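Local coordinates for alanine racemase (Enterococcus faecalis, PDB 3E5P), which belongs to the alanine racemase family and pairs an N-terminal beta/alpha barrel, which carries pyridoxal-5'-phosphate, with a C-terminal domain rich in beta strands, at residues 104-109 against 127-132; 117-122 against 158-163; 254-259 against 276-281; 305-310 against 318-323. The protein carries 1 engineered substitution. All coordinates share one frame; numbering follows the deposited sequence.

Contact 1 of 4, residues 104-109 against 127-132; sequences VTVATQ and LRVHLK
V106 turns CG1 trans to its backbone N (chi1 179°), which leaves CG2 beside that N and aimed at V129, while L131 swings CG beside its own N (chi1 -58°) and brings CD2 back over the neighbouring strand. These two rotations make the apolar contact. L131 CD2 lies 3.4 Å from V106 CB, the two side chains running side by side in the same direction, and V106 CG2 reaches V129 CB at 3.7 Å. At the start of the strands V104 CG2 meets L127 CD2 (3.7 Å), the side chains crossing at about a right angle.

The backbones form a parallel ladder, with V104 opposite V129, T105 opposite H130 and V106 opposite L131. V104 N binds R128 O (3.0 Å) and H130 N binds V104 O (2.7 Å). V106 N then takes H130 O (2.8 Å), and K132 N closes the series on V106 O (3.0 Å). Strands 103-106 and 127-132 with helix 109-116 between them make one beta-alpha-beta crossover of the barrel; W111 of that helix packs on V104 and V106, and L112 on V106.

The opposite face carries T105 and H130. There H130 is hydrogen-bonded to E164 through NE2 and to H203 through ND1, while at the strand end the side chain of K132 comes to about 5 Å from the pyridoxal-5'-phosphate. The chemistry thus divides by face: aliphatic groups seal the sheet to its helix, while the buried imidazole on the inner side has both nitrogens engaged by side chains of other barrel strands.

Contact 2 of 4, residues 117-122 against 158-163; sequences QQLTPE and HKEFLW
The apolar part of this contact is made by L119, whose CD2 sits over one face of the F161 ring, 4.2 Å from its centroid and 26° off the ring normal. That is a CH-pi contact reached from above, with F161 CE1 the nearest ring atom. The same methyl also touches the aliphatic stem of E160, L119 CD2 lying 3.4 Å from E160 CB.

The charged part lies further out. E122 stretches its chain back toward K159, but the salt bridge is long, E122 OE1 to K159 NZ 3.8 Å. E122 OE1 lies closer to the methylenes of K159, 3.0 Å from CD; the bend at the last bond of the lysine (chi4 70°) sets where NZ lies, and it stays at the longer distance. Where the E160 carboxylate approaches the P121 carbonyl the model is too tight, and the detail there is doubtful.

Backbone bonding serves to shape one side: F161 N bonds to H158 O (2.7 Å), closing the type I turn that presents K159 and E160 to the 117-122 loop. That loop follows helix 109-116 and leads into strand 127-132, while the turn follows helix 146-156 and opens strand 161-167. F161 itself lies among L112 and A115 of the first helix, F154 of the second, and L127 and V129 of the adjoining barrel strand.

Contact 3 of 4, residues 254-259 against 276-281; sequences IHVKRL and EEWIGT
One face of the W278 ring is met by CB of R258, which stands 4.1 Å from the centroid of the six-membered ring, only 8° off its normal, a CH-pi contact; R258 CD runs on above the rim, 4.0 Å from W278 CZ2. The guanidinium beyond it is tilted 25° from the ring plane. At the ring edge, near its plane, V256 CG1 approaches CE3 at 4.2 Å. E276 OE2 comes to R258 obliquely, 4.0 Å from NE and well out of the guanidinium plane, so any attraction there is probably one of charge only, with no N-H directed at the oxygen. H255 has T281 OG1 at its edge.

On the other face of the pair, K257 folds back through several bends to set CD against I279 CB (3.7 Å), and L259 CD1 meets I279 CG1 (3.7 Å) at about a right angle. Between the two faces runs an antiparallel ladder. K257 and I279 form a hydrogen-bonded pair through both N and O, as do L259 and E277, and I254 N bonding to T281 O (2.9 Å) extends the pairing.

Strand 256-259 is an outer strand of a three-stranded antiparallel sheet in the C-terminal domain, and 277-282 is the middle one, bonded on its other side to L321 and I319 of strand 317-321. From the K257 face the sheet reaches the second subunit: K257 NZ bonds to G138 O of that chain, and H255 and T281 also pack against it.

Contact 4 of 4, residues 305-310 against 318-323; sequences RCEIVG and MIRLAE
E307 OE1 is gripped by both terminal nitrogens of R320, at 3.3 Å from NH2 and 3.4 Å from NH1. Each hydrogen bond is weak by itself, and together they make a salt bridge in which one carboxylate oxygen sits at the guanidinium edge, near its plane. The carboxylate stands almost upright to the guanidinium, their planes 86° apart, and the bonds to the guanidinium use OE1, with OE2 further off. R320 reaches this position by bending at chi2 and again at chi3 (-55°), whereas E307 runs extended. Over one face of the guanidinium lies V309 CG1, 3.6 Å from NH2, the two side chains crossing at about a right angle. R320 NH2 has a further weak hydrogen bond to the Y271 hydroxyl.

Alongside the ion pair the backbones are joined by R320 N to E307 O (3.0 Å) and V309 N to M318 O (2.7 Å), on either side of a single bridge between I308 and I319. In the C-terminal domain strand 304-307 is an outer strand of the six-stranded mixed sheet, and 317-321 is an outer strand of the three-stranded antiparallel one, so the bridge stitches the edges of two sheets together where the chain turns back on itself.

Away from the charged side the contact is hydrophobic. I308 CG1 packs on I319 CG2 (3.7 Å), and C306 CB lies 4.1 Å from I319 CB. V299 of strand 298-301 touches both isoleucines, and C306 leans on V301 of the same strand. M318 packs against I279 and, across the dimer interface, against R139 of the second subunit.

From the N terminus, contact 1 closes first, bringing strand 127-132 back beside 103-106 around helix 109-116. Contact 2 starts inside that loop, at 117-122, and closes later at 158-163, so the two cross in sequence. They touch through backbone bonds between strands 127-132 and 161-167, consecutive staves of the barrel. Contacts 3 and 4 follow in series on the opposite side of the chain's centre. Contact 3 closes a short loop within the three-stranded sheet, and contact 4 closes a tighter turn that ties its third strand to the mixed sheet. They also touch, while contacts 1 and 3 have centres about 58 Å apart.

Contact 1 of 4, residues 104-109 against 127-132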
# COMPACT_ATOMS: atom_id res chain seq x y z
N VAL C 104 -6.61 -19.09 -18.85
CA VAL C 104 -5.50 -19.25 -17.89
C VAL C 104 -4.18 -19.65 -18.55
O VAL C 104 -4.16 -20.25 -19.63
CB VAL C 104 -5.78 -20.33 -16.82
CG1 VAL C 104 -6.89 -19.88 -15.93
CG2 VAL C 104 -6.11 -21.65 -17.49
N THR C 105 -3.08 -19.31 -17.88
CA THR C 105 -1.79 -19.67 -18.41
C THR C 105 -1.42 -20.99 -17.75
O THR C 105 -1.77 -21.24 -16.59
CB THR C 105 -0.71 -18.59 -18.10
OG1 THR C 105 -0.07 -18.87 -16.86
CG2 THR C 105 -1.33 -17.23 -18.02
N VAL C 106 -0.74 -21.85 -18.50
CA VAL C 106 -0.33 -23.15 -17.99
C VAL C 106 1.19 -23.21 -18.06
O VAL C 106 1.80 -22.75 -19.03
CB VAL C 106 -0.92 -24.29 -18.83
CG1 VAL C 106 -0.45 -25.63 -18.30
CG2 VAL C 106 -2.44 -24.21 -18.81
N ALA C 107 1.81 -23.77 -17.02
CA ALA C 107 3.26 -23.87 -16.96
C ALA C 107 3.79 -25.28 -16.77
O ALA C 107 5.01 -25.49 -16.81
CB ALA C 107 3.77 -22.98 -15.86
N THR C 108 2.90 -26.24 -16.57
CA THR C 108 3.29 -27.63 -16.36
C THR C 108 2.24 -28.60 -16.91
O THR C 108 1.07 -28.25 -16.99
CB THR C 108 3.48 -27.95 -14.87
OG1 THR C 108 2.20 -27.95 -14.21
CG2 THR C 108 4.38 -26.92 -14.21
N GLN C 109 2.66 -29.80 -17.28
CA GLN C 109 1.71 -30.79 -17.77
C GLN C 109 0.98 -31.33 -16.55
O GLN C 109 -0.18 -31.72 -16.63
CB GLN C 109 2.43 -31.94 -18.48
CG GLN C 109 3.82 -31.60 -18.94
CD GLN C 109 4.82 -31.63 -17.79
OE1 GLN C 109 5.12 -32.69 -17.25
NE2 GLN C 109 5.32 -30.46 -17.42
N LEU C 127 -11.83 -25.29 -21.80
CA LEU C 127 -11.00 -24.39 -21.00
C LEU C 127 -9.96 -23.75 -21.91
O LEU C 127 -9.17 -24.46 -22.54
CB LEU C 127 -10.29 -25.19 -19.90
CG LEU C 127 -9.85 -24.49 -18.62
CD1 LEU C 127 -8.92 -25.41 -17.87
CD2 LEU C 127 -9.16 -23.18 -18.93
N ARG C 128 -9.97 -22.42 -21.99
CA ARG C 128 -9.02 -21.68 -22.82
C ARG C 128 -7.69 -21.57 -22.08
O ARG C 128 -7.60 -20.86 -21.09
CB ARG C 128 -9.51 -20.26 -23.09
CG ARG C 128 -10.88 -20.10 -23.71
CD ARG C 128 -11.25 -18.63 -23.68
NE ARG C 128 -12.48 -18.32 -24.39
CZ ARG C 128 -12.97 -17.10 -24.53
NH1 ARG C 128 -12.33 -16.06 -24.00
NH2 ARG C 128 -14.11 -16.91 -25.19
N VAL C 129 -6.67 -22.26 -22.58
CA VAL C 129 -5.37 -22.21 -21.92
C VAL C 129 -4.26 -21.63 -22.79
O VAL C 129 -4.18 -21.91 -23.99
CB VAL C 129 -4.94 -23.62 -21.45
CG1 VAL C 129 -6.16 -24.40 -20.98
CG2 VAL C 129 -4.21 -24.36 -22.56
N HIS C 130 -3.42 -20.80 -22.19
CA HIS C 130 -2.27 -20.22 -22.89
C HIS C 130 -1.05 -20.85 -22.23
O HIS C 130 -0.88 -20.74 -21.02
CB HIS C 130 -2.21 -18.69 -22.72
CG HIS C 130 -3.27 -17.94 -23.48
ND1 HIS C 130 -3.01 -16.77 -24.15
CD2 HIS C 130 -4.59 -18.19 -23.66
CE1 HIS C 130 -4.12 -16.32 -24.71
NE2 HIS C 130 -5.10 -17.17 -24.42
N LEU C 131 -0.21 -21.51 -23.01
CA LEU C 131 0.98 -22.14 -22.45
C LEU C 131 2.13 -21.16 -22.40
O LEU C 131 2.42 -20.47 -23.38
CB LEU C 131 1.37 -23.36 -23.29
CG LEU C 131 0.29 -24.44 -23.43
CD1 LEU C 131 0.78 -25.58 -24.33
CD2 LEU C 131 -0.06 -24.98 -22.05
N LYS C 132 2.79 -21.07 -21.25
CA LYS C 132 3.91 -20.16 -21.15
C LYS C 132 5.23 -20.90 -21.23
O LYS C 132 5.46 -21.89 -20.54
CB LYS C 132 3.87 -19.36 -19.84
CG LYS C 132 4.92 -18.24 -19.79
CD LYS C 132 4.94 -17.52 -18.46
CE LYS C 132 6.06 -16.49 -18.42
NZ LYS C 132 6.23 -15.87 -17.07

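Contact 2 of 4, residues 117-122 against 158-163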
# COMPACT_ATOMS: atom_id res chain seq x y z
N GLN C 117 -9.09 -34.13 -15.28
CA GLN C 117 -10.08 -34.73 -14.40
C GLN C 117 -10.87 -33.52 -13.92
O GLN C 117 -10.52 -32.38 -14.24
CB GLN C 117 -9.40 -35.42 -13.22
CG GLN C 117 -8.08 -36.11 -13.57
CD GLN C 117 -8.23 -37.19 -14.62
OE1 GLN C 117 -7.24 -37.68 -15.17
NE2 GLN C 117 -9.47 -37.58 -14.91
N GLN C 118 -11.94 -33.73 -13.16
CA GLN C 118 -12.71 -32.58 -12.68
C GLN C 118 -13.18 -31.70 -13.87
O GLN C 118 -13.75 -30.63 -13.68
CB GLN C 118 -11.85 -31.75 -11.71
CG GLN C 118 -12.47 -30.45 -11.22
CD GLN C 118 -11.58 -29.70 -10.25
OE1 GLN C 118 -10.36 -29.68 -10.40
NE2 GLN C 118 -12.19 -29.06 -9.26
N LEU C 119 -12.95 -32.17 -15.09
CA LEU C 119 -13.35 -31.44 -16.29
C LEU C 119 -14.26 -32.34 -17.11
O LEU C 119 -13.88 -33.46 -17.46
CB LEU C 119 -12.10 -31.05 -17.09
CG LEU C 119 -12.10 -29.86 -18.05
CD1 LEU C 119 -12.42 -28.57 -17.31
CD2 LEU C 119 -10.73 -29.75 -18.70
N THR C 120 -15.46 -31.86 -17.41
CA THR C 120 -16.47 -32.66 -18.10
C THR C 120 -15.84 -33.48 -19.22
O THR C 120 -14.91 -33.03 -19.89
CB THR C 120 -17.58 -31.77 -18.66
OG1 THR C 120 -18.41 -31.30 -17.58
CG2 THR C 120 -18.55 -32.59 -19.50
N PRO C 121 -16.54 -34.83 -19.37
CA PRO C 121 -16.00 -35.73 -20.40
C PRO C 121 -15.84 -35.02 -21.74
O PRO C 121 -14.85 -35.27 -22.44
CB PRO C 121 -17.08 -36.81 -20.50
CG PRO C 121 -17.72 -36.83 -19.15
CD PRO C 121 -17.69 -35.41 -18.67
N GLU C 122 -16.59 -34.03 -22.13
CA GLU C 122 -16.65 -33.45 -23.46
C GLU C 122 -17.14 -32.01 -23.57
O GLU C 122 -17.72 -31.61 -24.58
CB GLU C 122 -17.39 -34.39 -24.42
CG GLU C 122 -16.99 -34.21 -25.88
CD GLU C 122 -17.37 -35.41 -26.73
OE1 GLU C 122 -16.99 -35.44 -27.92
OE2 GLU C 122 -18.05 -36.32 -26.21
N HIS C 158 -7.41 -33.43 -26.09
CA HIS C 158 -8.60 -33.39 -25.24
C HIS C 158 -9.57 -32.23 -25.51
O HIS C 158 -9.28 -31.08 -25.19
CB HIS C 158 -8.16 -33.39 -23.78
CG HIS C 158 -7.25 -34.53 -23.43
ND1 HIS C 158 -7.69 -35.84 -23.38
CD2 HIS C 158 -5.92 -34.57 -23.18
CE1 HIS C 158 -6.67 -36.63 -23.10
NE2 HIS C 158 -5.59 -35.89 -22.97
N LYS C 159 -10.72 -32.57 -26.07
CA LYS C 159 -11.77 -31.60 -26.40
C LYS C 159 -12.10 -30.74 -25.19
O LYS C 159 -12.64 -29.65 -25.34
CB LYS C 159 -13.05 -32.32 -26.84
CG LYS C 159 -12.84 -33.60 -27.64
CD LYS C 159 -14.18 -34.31 -27.90
CE LYS C 159 -13.99 -35.70 -28.56
NZ LYS C 159 -13.38 -36.71 -27.63
N GLU C 160 -11.79 -31.24 -24.00
CA GLU C 160 -12.08 -30.51 -22.77
C GLU C 160 -11.27 -29.22 -22.75
O GLU C 160 -11.64 -28.25 -22.10
CB GLU C 160 -11.72 -31.35 -21.54
CG GLU C 160 -12.57 -32.60 -21.35
CD GLU C 160 -12.36 -33.64 -22.44
OE1 GLU C 160 -11.30 -34.29 -22.43
OE2 GLU C 160 -13.26 -33.80 -23.30
N PHE C 161 -10.16 -29.23 -23.48
CA PHE C 161 -9.28 -28.08 -23.56
C PHE C 161 -9.45 -27.34 -24.89
O PHE C 161 -10.11 -27.81 -25.82
CB PHE C 161 -7.81 -28.50 -23.42
CG PHE C 161 -7.43 -28.96 -22.04
CD1 PHE C 161 -7.60 -28.12 -20.94
CD2 PHE C 161 -6.88 -30.23 -21.84
CE1 PHE C 161 -7.23 -28.54 -19.67
CE2 PHE C 161 -6.51 -30.65 -20.57
CZ PHE C 161 -6.68 -29.81 -19.48
N LEU C 162 -8.82 -26.18 -24.95
CA LEU C 162 -8.83 -25.32 -26.11
C LEU C 162 -7.66 -24.41 -25.88
O LEU C 162 -7.69 -23.61 -24.94
CB LEU C 162 -10.13 -24.52 -26.16
CG LEU C 162 -10.31 -23.47 -27.26
CD1 LEU C 162 -9.51 -22.22 -26.93
CD2 LEU C 162 -9.91 -24.05 -28.62
N TRP C 163 -6.61 -24.52 -26.68
CA TRP C 163 -5.48 -23.65 -26.45
C TRP C 163 -5.50 -22.41 -27.32
O TRP C 163 -5.28 -22.44 -28.53
CB TRP C 163 -4.14 -24.41 -26.52
CG TRP C 163 -3.55 -24.65 -27.85
CD1 TRP C 163 -4.13 -25.30 -28.89
CD2 TRP C 163 -2.21 -24.35 -28.25
NE1 TRP C 163 -3.23 -25.44 -29.93
CE2 TRP C 163 -2.04 -24.86 -29.56
CE3 TRP C 163 -1.14 -23.71 -27.63
CZ2 TRP C 163 -0.83 -24.75 -30.26
CZ3 TRP C 163 0.07 -23.59 -28.33
CH2 TRP C 163 0.21 -24.11 -29.63

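Contact 3 of 4, residues 254-259 against 276-281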
# COMPACT_ATOMS: atom_id res chain seq x y z
N ILE C 254 -3.80 22.10 5.55
CA ILE C 254 -4.92 22.16 6.47
C ILE C 254 -4.50 22.84 7.76
O ILE C 254 -5.23 22.84 8.75
CB ILE C 254 -5.46 20.77 6.80
CG1 ILE C 254 -4.34 19.90 7.37
CG2 ILE C 254 -6.08 20.15 5.56
CD1 ILE C 254 -4.84 18.60 7.97
N HIS C 255 -3.30 23.41 7.74
CA HIS C 255 -2.77 24.10 8.90
C HIS C 255 -1.48 24.76 8.48
O HIS C 255 -0.63 24.14 7.85
CB HIS C 255 -2.53 23.11 10.04
CG HIS C 255 -2.14 23.76 11.34
ND1 HIS C 255 -0.87 23.68 11.85
CD2 HIS C 255 -2.86 24.48 12.22
CE1 HIS C 255 -0.82 24.34 13.00
NE2 HIS C 255 -2.02 24.83 13.25
N VAL C 256 -1.34 26.04 8.82
CA VAL C 256 -0.15 26.80 8.50
C VAL C 256 0.25 27.57 9.74
O VAL C 256 -0.58 28.24 10.35
CB VAL C 256 -0.39 27.81 7.37
CG1 VAL C 256 0.91 28.49 7.00
CG2 VAL C 256 -0.99 27.11 6.17
N LYS C 257 1.52 27.47 10.11
CA LYS C 257 2.01 28.15 11.30
C LYS C 257 3.47 28.55 11.15
O LYS C 257 4.23 27.91 10.42
CB LYS C 257 1.83 27.25 12.54
CG LYS C 257 3.13 26.68 13.14
CD LYS C 257 3.75 25.59 12.27
CE LYS C 257 3.09 24.23 12.48
NZ LYS C 257 3.55 23.56 13.73
N ARG C 258 3.85 29.61 11.84
CA ARG C 258 5.22 30.07 11.79
C ARG C 258 5.93 29.58 13.04
O ARG C 258 5.39 29.62 14.14
CB ARG C 258 5.28 31.60 11.72
CG ARG C 258 6.70 32.12 11.64
CD ARG C 258 6.77 33.62 11.37
NE ARG C 258 6.13 34.41 12.42
CZ ARG C 258 6.38 35.70 12.64
NH1 ARG C 258 7.27 36.34 11.89
NH2 ARG C 258 5.75 36.34 13.61
N LEU C 259 7.16 29.11 12.85
CA LEU C 259 7.97 28.59 13.93
C LEU C 259 9.25 29.40 14.07
O LEU C 259 9.79 29.90 13.08
CB LEU C 259 8.31 27.12 13.67
CG LEU C 259 7.19 26.11 13.96
CD1 LEU C 259 7.53 24.76 13.37
CD2 LEU C 259 6.99 26.01 15.46
N GLU C 276 13.13 31.91 11.08
CA GLU C 276 11.69 32.09 10.97
C GLU C 276 11.25 31.27 9.77
O GLU C 276 11.72 31.49 8.65
CB GLU C 276 11.36 33.57 10.74
CG GLU C 276 11.59 34.47 11.95
CD GLU C 276 10.67 34.14 13.12
OE1 GLU C 276 10.71 34.85 14.14
OE2 GLU C 276 9.90 33.16 13.01
N GLU C 277 10.38 30.30 10.00
CA GLU C 277 9.90 29.44 8.93
C GLU C 277 8.40 29.24 8.97
O GLU C 277 7.80 29.20 10.05
CB GLU C 277 10.58 28.07 8.99
CG GLU C 277 11.89 27.97 8.23
CD GLU C 277 12.53 26.60 8.35
OE1 GLU C 277 11.81 25.59 8.15
OE2 GLU C 277 13.75 26.52 8.63
N TRP C 278 7.79 29.13 7.80
CA TRP C 278 6.36 28.90 7.70
C TRP C 278 6.13 27.43 7.41
O TRP C 278 6.46 26.94 6.32
CB TRP C 278 5.75 29.76 6.60
CG TRP C 278 5.77 31.23 6.91
CD1 TRP C 278 6.79 32.10 6.68
CD2 TRP C 278 4.73 31.98 7.53
NE1 TRP C 278 6.46 33.36 7.14
CE2 TRP C 278 5.19 33.31 7.66
CE3 TRP C 278 3.45 31.67 8.00
CZ2 TRP C 278 4.42 34.32 8.24
CZ3 TRP C 278 2.68 32.67 8.57
CH2 TRP C 278 3.17 33.98 8.69
N ILE C 279 5.55 26.72 8.37
CA ILE C 279 5.31 25.30 8.19
C ILE C 279 3.85 24.95 7.96
O ILE C 279 2.97 25.29 8.76
CB ILE C 279 5.84 24.53 9.39
CG1 ILE C 279 7.25 25.03 9.73
CG2 ILE C 279 5.87 23.06 9.09
CD1 ILE C 279 8.23 25.00 8.57
N GLY C 280 3.59 24.25 6.85
CA GLY C 280 2.24 23.84 6.50
C GLY C 280 2.03 22.35 6.67
O GLY C 280 2.92 21.55 6.37
N THR C 281 0.86 21.96 7.15
CA THR C 281 0.53 20.55 7.37
C THR C 281 -0.31 19.98 6.24
O THR C 281 -1.35 20.53 5.89
CB THR C 281 -0.22 20.36 8.69
OG1 THR C 281 0.65 20.67 9.78
CG2 THR C 281 -0.72 18.93 8.82

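Contact 4 of 4, residues 305-310 against 318-323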
# COMPACT_ATOMS: atom_id res chain seq x y z
N ARG C 305 7.91 25.11 -5.47
CA ARG C 305 8.37 23.91 -4.78
C ARG C 305 8.51 24.15 -3.27
O ARG C 305 8.95 25.21 -2.83
CB ARG C 305 9.70 23.43 -5.35
CG ARG C 305 9.78 23.45 -6.88
CD ARG C 305 10.64 22.30 -7.43
NE ARG C 305 9.92 21.04 -7.27
CZ ARG C 305 9.49 20.28 -8.27
NH1 ARG C 305 9.72 20.62 -9.53
NH2 ARG C 305 8.78 19.20 -8.00
N CYS C 306 8.13 23.15 -2.49
CA CYS C 306 8.21 23.22 -1.04
C CYS C 306 8.79 21.92 -0.51
O CYS C 306 8.30 20.84 -0.79
CB CYS C 306 6.81 23.45 -0.46
SG CYS C 306 6.08 25.02 -0.99
N GLU C 307 9.86 22.04 0.27
CA GLU C 307 10.53 20.88 0.85
C GLU C 307 9.66 20.23 1.93
O GLU C 307 9.10 20.92 2.78
CB GLU C 307 11.89 21.27 1.43
CG GLU C 307 12.85 20.11 1.59
CD GLU C 307 14.12 20.50 2.31
OE1 GLU C 307 14.84 21.40 1.81
OE2 GLU C 307 14.41 19.92 3.38
N ILE C 308 9.56 18.91 1.88
CA ILE C 308 8.72 18.16 2.98
C ILE C 308 9.93 18.31 3.89
O ILE C 308 11.05 17.99 3.50
CB ILE C 308 8.46 16.78 2.51
CG1 ILE C 308 7.41 16.96 1.42
CG2 ILE C 308 7.90 15.99 3.68
CD1 ILE C 308 7.24 15.75 0.52
N VAL C 309 9.70 18.81 5.10
CA VAL C 309 10.64 18.74 6.21
C VAL C 309 10.37 17.95 7.40
O VAL C 309 9.20 18.05 7.76
CB VAL C 309 11.34 20.15 6.64
CG1 VAL C 309 12.12 20.82 5.50
CG2 VAL C 309 10.12 20.99 6.98
N GLY C 310 11.24 17.16 8.02
CA GLY C 310 10.83 16.37 9.16
C GLY C 310 10.24 15.03 8.75
O GLY C 310 9.87 14.82 7.60
N MET C 318 4.93 17.52 6.89
CA MET C 318 5.10 18.96 6.96
C MET C 318 5.96 19.51 5.83
O MET C 318 6.99 18.94 5.50
CB MET C 318 5.73 19.37 8.30
CG MET C 318 4.81 19.34 9.50
SD MET C 318 4.24 17.69 9.95
CE MET C 318 5.55 17.13 11.09
N ILE C 319 5.53 20.62 5.24
CA ILE C 319 6.30 21.26 4.19
C ILE C 319 6.60 22.69 4.60
O ILE C 319 5.76 23.37 5.17
CB ILE C 319 5.53 21.31 2.84
CG1 ILE C 319 4.14 21.91 3.04
CG2 ILE C 319 5.44 19.94 2.25
CD1 ILE C 319 3.39 22.08 1.74
N ARG C 320 7.83 23.12 4.32
CA ARG C 320 8.25 24.47 4.64
C ARG C 320 7.75 25.32 3.50
O ARG C 320 8.17 25.16 2.36
CB ARG C 320 9.78 24.57 4.70
CG ARG C 320 10.31 26.00 4.72
CD ARG C 320 11.63 26.10 3.96
NE ARG C 320 12.63 25.17 4.48
CZ ARG C 320 13.34 24.34 3.73
NH1 ARG C 320 13.17 24.32 2.42
NH2 ARG C 320 14.22 23.52 4.29
N LEU C 321 6.82 26.22 3.80
CA LEU C 321 6.26 27.09 2.78
C LEU C 321 7.24 28.22 2.49
O LEU C 321 8.09 28.55 3.31
CB LEU C 321 4.93 27.64 3.26
CG LEU C 321 3.91 26.57 3.67
CD1 LEU C 321 2.72 27.24 4.34
CD2 LEU C 321 3.49 25.77 2.45
N ALA C 322 7.11 28.79 1.30
CA ALA C 322 7.98 29.88 0.87
C ALA C 322 7.61 31.17 1.58
O ALA C 322 8.38 31.71 2.38
CB ALA C 322 7.87 30.06 -0.64
N GLU C 323 6.42 31.67 1.28
CA GLU C 323 5.95 32.89 1.89
C GLU C 323 4.63 32.58 2.57
O GLU C 323 3.96 31.60 2.22
CB GLU C 323 5.77 33.98 0.81
CG GLU C 323 7.06 34.25 0.02
CD GLU C 323 6.86 35.18 -1.17
OE1 GLU C 323 5.93 34.93 -1.97
OE2 GLU C 323 7.64 36.15 -1.31